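Local coordinates for protein TCR alpha chain (Gallus gallus, PDB 6LIR) that pairs with a TCR beta chain to form the chicken alpha-beta T-cell receptor, which probably recognises peptide antigen on MHC molecules, at residues Q1-E5 with T19-I25; P115-R119 with L190-D194. All blocks are in the same frame, centred on the assembly; numbering follows the deposited sequence.

How the interactions relate
Interaction 1 and interaction 2 sit in the two immunoglobulin-like halves of the chain, on opposite sides of its centre, with centres 47 Å apart and nearest atoms about 31 Å apart. Both are partly buried and share no strand or loop. In 1-5 with 19-25, backbone runs beside backbone: a single antiparallel bridge, three bridging waters and a glutamine-serine bond join the segments, while the V2 and C20 side chains face the interior of the variable domain. In 115-119 with 190-194, two sheets meet through side chains instead: P115, V117 and L190 make an apolar patch, and a salt bridge of R119 closes the other end near the modelled C-terminus.

Interaction 1: Q1-E5 with T19-I25; sequences QVQQE and TCSHPSI
Q3 and S21 exchange two backbone hydrogen bonds, Q3 N to S21 O at 2.8 Å and S21 N to Q3 O at 3.0 Å, both nearly straight. They form an antiparallel hydrogen-bonded pair, a single bridge that lays the N-terminal segment of this V-type immunoglobulin domain along the end of strand 16-21. At the N-terminus, the side chain of Q1, stretched out past CG, reaches across to the H22-I25 turn, and its NE2 donates to S24 OG at 3.0 Å, with the hydroxyl 16° out of the amide plane. Water 1 ties the same corner together, donating to Q1 O and accepting from S24 N. Farther along, water 2 bridges Q3 OE1 and S21 OG, while water 3 joins E5 N to T19 O.

The turn is type I, and H22 ND1 braces it by donating to I25 O, which lies close to the imidazole plane. On the interior side, V2 CG2 lies 4.1 Å from I25 CD1. Q4 turns its amide inward, where NE2 donates to Y85 O and OE1 accepts from C87 N. The other methyl of V2, CG1, stands anti to the backbone N (chi1 -177°), which brings it to 3.5 Å from C20 SG, the sulfur bonded to C87 SG in the domain's disulfide.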
ATOM      1  N   GLN A   1     -13.554  13.149 -15.455  1.00 45.40           N
ATOM      2  CA  GLN A   1     -13.297  14.538 -15.828  1.00 48.12           C
ATOM      3  C   GLN A   1     -11.800  14.840 -15.843  1.00 49.69           C
ATOM      4  O   GLN A   1     -11.298  15.515 -16.745  1.00 39.56           O
ATOM      5  CB  GLN A   1     -14.013  15.495 -14.874  1.00 46.81           C
ATOM      6  CG  GLN A   1     -14.991  16.427 -15.564  1.00 53.28           C
ATOM      7  CD  GLN A   1     -15.506  17.524 -14.652  1.00 63.70           C
ATOM      8  OE1 GLN A   1     -15.656  17.326 -13.445  1.00 67.17           O
ATOM      9  NE2 GLN A   1     -15.777  18.691 -15.227  1.00 56.83           N
ATOM     10  N   VAL A   2     -11.088  14.337 -14.839  1.00 40.10           N
ATOM     11  CA  VAL A   2      -9.645  14.509 -14.736  1.00 43.13           C
ATOM     12  C   VAL A   2      -9.017  13.144 -14.970  1.00 40.56           C
ATOM     13  O   VAL A   2      -9.092  12.259 -14.110  1.00 36.89           O
ATOM     14  CB  VAL A   2      -9.237  15.097 -13.379  1.00 44.27           C
ATOM     15  CG1 VAL A   2      -7.748  15.339 -13.343  1.00 41.54           C
ATOM     16  CG2 VAL A   2      -9.986  16.397 -13.123  1.00 38.41           C
ATOM     17  N   GLN A   3      -8.405  12.966 -16.139  1.00 41.92           N
ATOM     18  CA  GLN A   3      -7.954  11.659 -16.599  1.00 47.72           C
ATOM     19  C   GLN A   3      -6.455  11.477 -16.401  1.00 45.96           C
ATOM     20  O   GLN A   3      -5.663  12.391 -16.651  1.00 42.92           O
ATOM     21  CB  GLN A   3      -8.307  11.453 -18.072  1.00 51.07           C
ATOM     22  CG  GLN A   3      -9.795  11.524 -18.354  1.00 54.74           C
ATOM     23  CD  GLN A   3     -10.089  11.911 -19.785  1.00 65.75           C
ATOM     24  OE1 GLN A   3      -9.997  13.083 -20.153  1.00 69.64           O
ATOM     25  NE2 GLN A   3     -10.447  10.928 -20.604  1.00 73.99           N
ATOM     26  N   GLN A   4      -6.079  10.276 -15.968  1.00 43.48           N
ATOM     27  CA  GLN A   4      -4.692   9.879 -15.783  1.00 43.53           C
ATOM     28  C   GLN A   4      -4.528   8.453 -16.283  1.00 43.07           C
ATOM     29  O   GLN A   4      -5.472   7.659 -16.252  1.00 46.26           O
ATOM     30  CB  GLN A   4      -4.254   9.949 -14.311  1.00 39.25           C
ATOM     31  CG  GLN A   4      -4.270  11.334 -13.695  1.00 40.62           C
ATOM     32  CD  GLN A   4      -3.738  11.325 -12.274  1.00 40.71           C
ATOM     33  OE1 GLN A   4      -4.482  11.558 -11.320  1.00 42.18           O
ATOM     34  NE2 GLN A   4      -2.446  11.045 -12.126  1.00 37.15           N
ATOM     35  N   GLU A   5      -3.325   8.128 -16.739  1.00 40.79           N
ATOM     36  CA  GLU A   5      -3.060   6.752 -17.117  1.00 44.82           C
ATOM     37  C   GLU A   5      -3.064   5.885 -15.860  1.00 45.26           C
ATOM     38  O   GLU A   5      -2.531   6.294 -14.825  1.00 37.92           O
ATOM     39  CB  GLU A   5      -1.713   6.635 -17.827  1.00 46.40           C
ATOM     40  CG  GLU A   5      -1.659   7.324 -19.179  1.00 49.12           C
ATOM     41  CD  GLU A   5      -2.712   6.806 -20.137  1.00 55.97           C
ATOM     42  OE1 GLU A   5      -2.510   5.712 -20.706  1.00 63.89           O
ATOM     43  OE2 GLU A   5      -3.741   7.490 -20.324  1.00 63.95           O
ATOM     44  N   THR A  19       1.243  12.131 -16.961  1.00 34.11           N
ATOM     45  CA  THR A  19       0.343  13.109 -17.555  1.00 36.75           C
ATOM     46  C   THR A  19      -0.954  13.237 -16.764  1.00 34.42           C
ATOM     47  O   THR A  19      -1.324  12.370 -15.970  1.00 36.41           O
ATOM     48  CB  THR A  19       0.012  12.741 -19.004  1.00 39.51           C
ATOM     49  OG1 THR A  19      -0.673  11.483 -19.032  1.00 44.02           O
ATOM     50  CG2 THR A  19       1.281  12.647 -19.846  1.00 39.94           C
ATOM     51  N   CYS A  20      -1.679  14.313 -17.050  1.00 38.87           N
ATOM     52  CA  CYS A  20      -2.982  14.569 -16.449  1.00 37.88           C
ATOM     53  C   CYS A  20      -3.743  15.456 -17.421  1.00 41.09           C
ATOM     54  O   CYS A  20      -3.263  16.536 -17.775  1.00 39.78           O
ATOM     55  CB  CYS A  20      -2.850  15.236 -15.076  1.00 36.94           C
ATOM     56  SG  CYS A  20      -4.413  15.750 -14.319  1.00 43.83           S
ATOM     57  N   SER A  21      -4.899  14.981 -17.878  1.00 37.21           N
ATOM     58  CA  SER A  21      -5.681  15.635 -18.916  1.00 40.71           C
ATOM     59  C   SER A  21      -7.082  15.926 -18.393  1.00 39.46           C
ATOM     60  O   SER A  21      -7.756  15.026 -17.880  1.00 42.64           O
ATOM     61  CB  SER A  21      -5.743  14.753 -20.167  1.00 40.56           C
ATOM     62  OG  SER A  21      -6.760  15.186 -21.050  1.00 55.34           O
ATOM     63  N   HIS A  22      -7.509  17.185 -18.507  1.00 38.90           N
ATOM     64  CA  HIS A  22      -8.848  17.614 -18.090  1.00 37.12           C
ATOM     65  C   HIS A  22      -9.380  18.624 -19.097  1.00 38.98           C
ATOM     66  O   HIS A  22      -9.437  19.829 -18.826  1.00 33.83           O
ATOM     67  CB  HIS A  22      -8.818  18.197 -16.677  1.00 37.01           C
ATOM     68  CG  HIS A  22      -7.621  19.053 -16.396  1.00 36.74           C
ATOM     69  ND1 HIS A  22      -7.645  20.429 -16.496  1.00 37.29           N
ATOM     70  CD2 HIS A  22      -6.366  18.728 -16.006  1.00 35.93           C
ATOM     71  CE1 HIS A  22      -6.455  20.912 -16.188  1.00 38.58           C
ATOM     72  NE2 HIS A  22      -5.660  19.900 -15.887  1.00 36.72           N
ATOM     73  N   PRO A  23      -9.796  18.156 -20.278  1.00 45.86           N
ATOM     74  CA  PRO A  23     -10.228  19.089 -21.335  1.00 44.61           C
ATOM     75  C   PRO A  23     -11.388  19.980 -20.928  1.00 46.50           C
ATOM     76  O   PRO A  23     -11.483  21.115 -21.406  1.00 47.34           O
ATOM     77  CB  PRO A  23     -10.606  18.159 -22.498  1.00 45.87           C
ATOM     78  CG  PRO A  23      -9.903  16.878 -22.215  1.00 50.01           C
ATOM     79  CD  PRO A  23      -9.872  16.752 -20.720  1.00 45.81           C
ATOM     80  N   SER A  24     -12.271  19.506 -20.057  1.00 40.48           N
ATOM     81  CA  SER A  24     -13.453  20.258 -19.669  1.00 43.16           C
ATOM     82  C   SER A  24     -13.198  21.217 -18.514  1.00 47.67           C
ATOM     83  O   SER A  24     -14.133  21.889 -18.071  1.00 42.58           O
ATOM     84  CB  SER A  24     -14.577  19.292 -19.288  1.00 46.33           C
ATOM     85  OG  SER A  24     -14.521  18.988 -17.903  1.00 57.06           O
ATOM     86  N   ILE A  25     -11.971  21.294 -18.007  1.00 42.79           N
ATOM     87  CA  ILE A  25     -11.655  22.155 -16.873  1.00 41.84           C
ATOM     88  C   ILE A  25     -10.449  23.000 -17.243  1.00 42.03           C
ATOM     89  O   ILE A  25      -9.385  22.461 -17.573  1.00 42.70           O
ATOM     90  CB  ILE A  25     -11.377  21.356 -15.588  1.00 42.52           C
ATOM     91  CG1 ILE A  25     -12.554  20.431 -15.264  1.00 48.33           C
ATOM     92  CG2 ILE A  25     -11.102  22.303 -14.423  1.00 39.06           C
ATOM     93  CD1 ILE A  25     -12.375  19.636 -13.983  1.00 48.01           C
TER
HETATM   94  O   HOH W   1     -12.498  16.970 -18.612  1.00 42.41           O
HETATM   95  O   HOH W   2      -8.342  13.561 -22.214  1.00 61.61           O
HETATM   96  O   HOH W   3      -1.071   9.575 -16.173  1.00 34.35           O

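Interaction 2: P115-R119 with L190-D194; sequences PSVYR and LKGDD
L190 lays its side chain across P115 and V117, joining strand 188-191 of one sheet to strand 116-121 of the other in the C-terminal immunoglobulin-like domain. With CG anti to the carbonyl carbon (chi1 -60°), its CD1 rests against P115 CB at 3.6 Å, the two side chains crossing at about a right angle. Its CB meets V117 CG2 at 3.9 Å, while V117 CG1, the other methyl, lies 4.1 Å from G192 N. V117 also packs on C131 and C180, so this apolar end adjoins both members of the domain's disulfide. On the other side of strand 116-121, Y118 OH hydrogen-bonds E133 OE1 of the TCR beta chain.

Toward D194 the contact turns polar. The R119 side chain kinks at its second and third torsions, which brings CD to 3.4 Å from G192 O. A beta carbon modelled on G192 would lie only 3.2 Å from R119 CD, a tight fit. D194 OD2 then forms a salt bridge to R119 NH2 at 2.7 Å, but the hydrogen bond within it is weak, its N-H...O angle just 117°. OD2 also comes within 2.9 Å of R119 NE, and it approaches the guanidinium obliquely, the two groups' planes 62° apart.

R119 NH1 has a second acidic partner, E129 OE2. A leucine in place of R119 would probably leave D194 and E129 close together without the positive charge between them. The pairing therefore looks more electrostatic than directional, with one guanidinium probably balancing two carboxylates.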
ATOM      1  N   PRO A 115      19.013 -16.278 -10.265  1.00 44.81           N
ATOM      2  CA  PRO A 115      17.767 -16.834  -9.728  1.00 42.38           C
ATOM      3  C   PRO A 115      18.024 -18.073  -8.892  1.00 44.35           C
ATOM      4  O   PRO A 115      18.802 -18.949  -9.272  1.00 42.53           O
ATOM      5  CB  PRO A 115      16.941 -17.155 -10.978  1.00 47.86           C
ATOM      6  CG  PRO A 115      17.883 -17.123 -12.126  1.00 47.56           C
ATOM      7  CD  PRO A 115      19.185 -16.538 -11.705  1.00 44.16           C
ATOM      8  N   SER A 116      17.366 -18.133  -7.737  1.00 40.37           N
ATOM      9  CA  SER A 116      17.411 -19.311  -6.889  1.00 41.49           C
ATOM     10  C   SER A 116      16.016 -19.567  -6.346  1.00 46.30           C
ATOM     11  O   SER A 116      15.209 -18.645  -6.197  1.00 39.69           O
ATOM     12  CB  SER A 116      18.394 -19.149  -5.729  1.00 37.53           C
ATOM     13  OG  SER A 116      19.682 -18.819  -6.202  1.00 45.17           O
ATOM     14  N   VAL A 117      15.734 -20.835  -6.091  1.00 37.97           N
ATOM     15  CA  VAL A 117      14.446 -21.274  -5.582  1.00 44.29           C
ATOM     16  C   VAL A 117      14.698 -22.081  -4.315  1.00 47.58           C
ATOM     17  O   VAL A 117      15.667 -22.844  -4.241  1.00 44.66           O
ATOM     18  CB  VAL A 117      13.673 -22.080  -6.647  1.00 48.12           C
ATOM     19  CG1 VAL A 117      12.445 -22.697  -6.061  1.00 52.45           C
ATOM     20  CG2 VAL A 117      13.270 -21.166  -7.797  1.00 47.50           C
ATOM     21  N   TYR A 118      13.831 -21.916  -3.316  1.00 46.41           N
ATOM     22  CA  TYR A 118      14.012 -22.593  -2.041  1.00 48.30           C
ATOM     23  C   TYR A 118      12.660 -22.985  -1.470  1.00 47.82           C
ATOM     24  O   TYR A 118      11.651 -22.311  -1.687  1.00 49.57           O
ATOM     25  CB  TYR A 118      14.730 -21.716  -1.000  1.00 44.57           C
ATOM     26  CG  TYR A 118      16.000 -21.051  -1.469  1.00 44.40           C
ATOM     27  CD1 TYR A 118      17.206 -21.741  -1.486  1.00 47.88           C
ATOM     28  CD2 TYR A 118      15.996 -19.727  -1.881  1.00 41.35           C
ATOM     29  CE1 TYR A 118      18.371 -21.127  -1.907  1.00 45.96           C
ATOM     30  CE2 TYR A 118      17.153 -19.107  -2.305  1.00 38.91           C
ATOM     31  CZ  TYR A 118      18.336 -19.809  -2.316  1.00 42.68           C
ATOM     32  OH  TYR A 118      19.489 -19.190  -2.739  1.00 47.40           O
ATOM     33  N   ARG A 119      12.668 -24.066  -0.702  1.00 51.79           N
ATOM     34  CA  ARG A 119      11.497 -24.522   0.026  1.00 57.29           C
ATOM     35  C   ARG A 119      11.679 -24.174   1.493  1.00 51.77           C
ATOM     36  O   ARG A 119      12.760 -24.367   2.058  1.00 51.09           O
ATOM     37  CB  ARG A 119      11.300 -26.030  -0.122  1.00 61.97           C
ATOM     38  CG  ARG A 119      10.401 -26.433  -1.265  1.00 65.91           C
ATOM     39  CD  ARG A 119      11.035 -27.547  -2.073  1.00 69.72           C
ATOM     40  NE  ARG A 119      11.279 -28.746  -1.272  1.00 75.13           N
ATOM     41  CZ  ARG A 119      10.406 -29.738  -1.125  1.00 79.46           C
ATOM     42  NH1 ARG A 119       9.222 -29.676  -1.722  1.00 76.12           N
ATOM     43  NH2 ARG A 119      10.714 -30.792  -0.380  1.00 73.94           N
ATOM     44  N   LEU A 190      14.829 -24.604 -12.536  1.00 63.52           N
ATOM     45  CA  LEU A 190      15.065 -24.269 -11.138  1.00 57.33           C
ATOM     46  C   LEU A 190      14.088 -25.053 -10.276  1.00 56.54           C
ATOM     47  O   LEU A 190      12.876 -25.022 -10.514  1.00 57.16           O
ATOM     48  CB  LEU A 190      14.923 -22.764 -10.903  1.00 57.05           C
ATOM     49  CG  LEU A 190      15.895 -21.916 -11.723  1.00 55.55           C
ATOM     50  CD1 LEU A 190      15.663 -20.440 -11.473  1.00 57.15           C
ATOM     51  CD2 LEU A 190      17.331 -22.294 -11.412  1.00 57.96           C
ATOM     52  N   LYS A 191      14.626 -25.767  -9.293  1.00 49.20           N
ATOM     53  CA  LYS A 191      13.868 -26.653  -8.424  1.00 55.90           C
ATOM     54  C   LYS A 191      14.424 -26.527  -7.014  1.00 56.59           C
ATOM     55  O   LYS A 191      15.615 -26.267  -6.831  1.00 56.12           O
ATOM     56  CB  LYS A 191      13.913 -28.110  -8.910  1.00 50.14           C
ATOM     57  CG  LYS A 191      12.876 -28.421  -9.987  1.00 53.45           C
ATOM     58  CD  LYS A 191      13.330 -29.539 -10.914  1.00 58.45           C
ATOM     59  CE  LYS A 191      13.577 -30.816 -10.143  1.00 54.14           C
ATOM     60  NZ  LYS A 191      14.010 -31.951 -11.003  1.00 60.16           N
ATOM     61  N   GLY A 192      13.551 -26.643  -6.019  1.00 58.05           N
ATOM     62  CA  GLY A 192      13.958 -26.527  -4.629  1.00 55.14           C
ATOM     63  C   GLY A 192      14.109 -27.882  -3.956  1.00 57.41           C
ATOM     64  O   GLY A 192      13.371 -28.822  -4.247  1.00 58.66           O
ATOM     65  N   ASP A 193      15.088 -27.960  -3.060  1.00 74.52           N
ATOM     66  CA  ASP A 193      15.357 -29.087  -2.172  1.00 80.86           C
ATOM     67  C   ASP A 193      15.278 -28.580  -0.731  1.00 82.70           C
ATOM     68  O   ASP A 193      14.888 -27.435  -0.478  1.00 83.39           O
ATOM     69  CB  ASP A 193      16.701 -29.755  -2.491  1.00 81.53           C
ATOM     70  CG  ASP A 193      17.847 -28.774  -2.557  1.00 83.94           C
ATOM     71  OD1 ASP A 193      17.590 -27.556  -2.446  1.00 84.92           O
ATOM     72  OD2 ASP A 193      19.004 -29.219  -2.720  1.00 76.03           O
ATOM     73  N   ASP A 194      15.619 -29.437   0.221  1.00 87.94           N
ATOM     74  CA  ASP A 194      15.459 -29.151   1.639  1.00 84.06           C
ATOM     75  C   ASP A 194      16.719 -29.540   2.394  1.00 91.19           C
ATOM     76  O   ASP A 194      17.648 -30.108   1.810  1.00 97.62           O
ATOM     77  CB  ASP A 194      14.233 -29.920   2.162  1.00 85.41           C
ATOM     78  CG  ASP A 194      12.994 -29.060   2.213  1.00 85.67           C
ATOM     79  OD1 ASP A 194      12.988 -28.062   2.967  1.00 83.34           O
ATOM     80  OD2 ASP A 194      12.026 -29.378   1.492  1.00 88.65           O
TER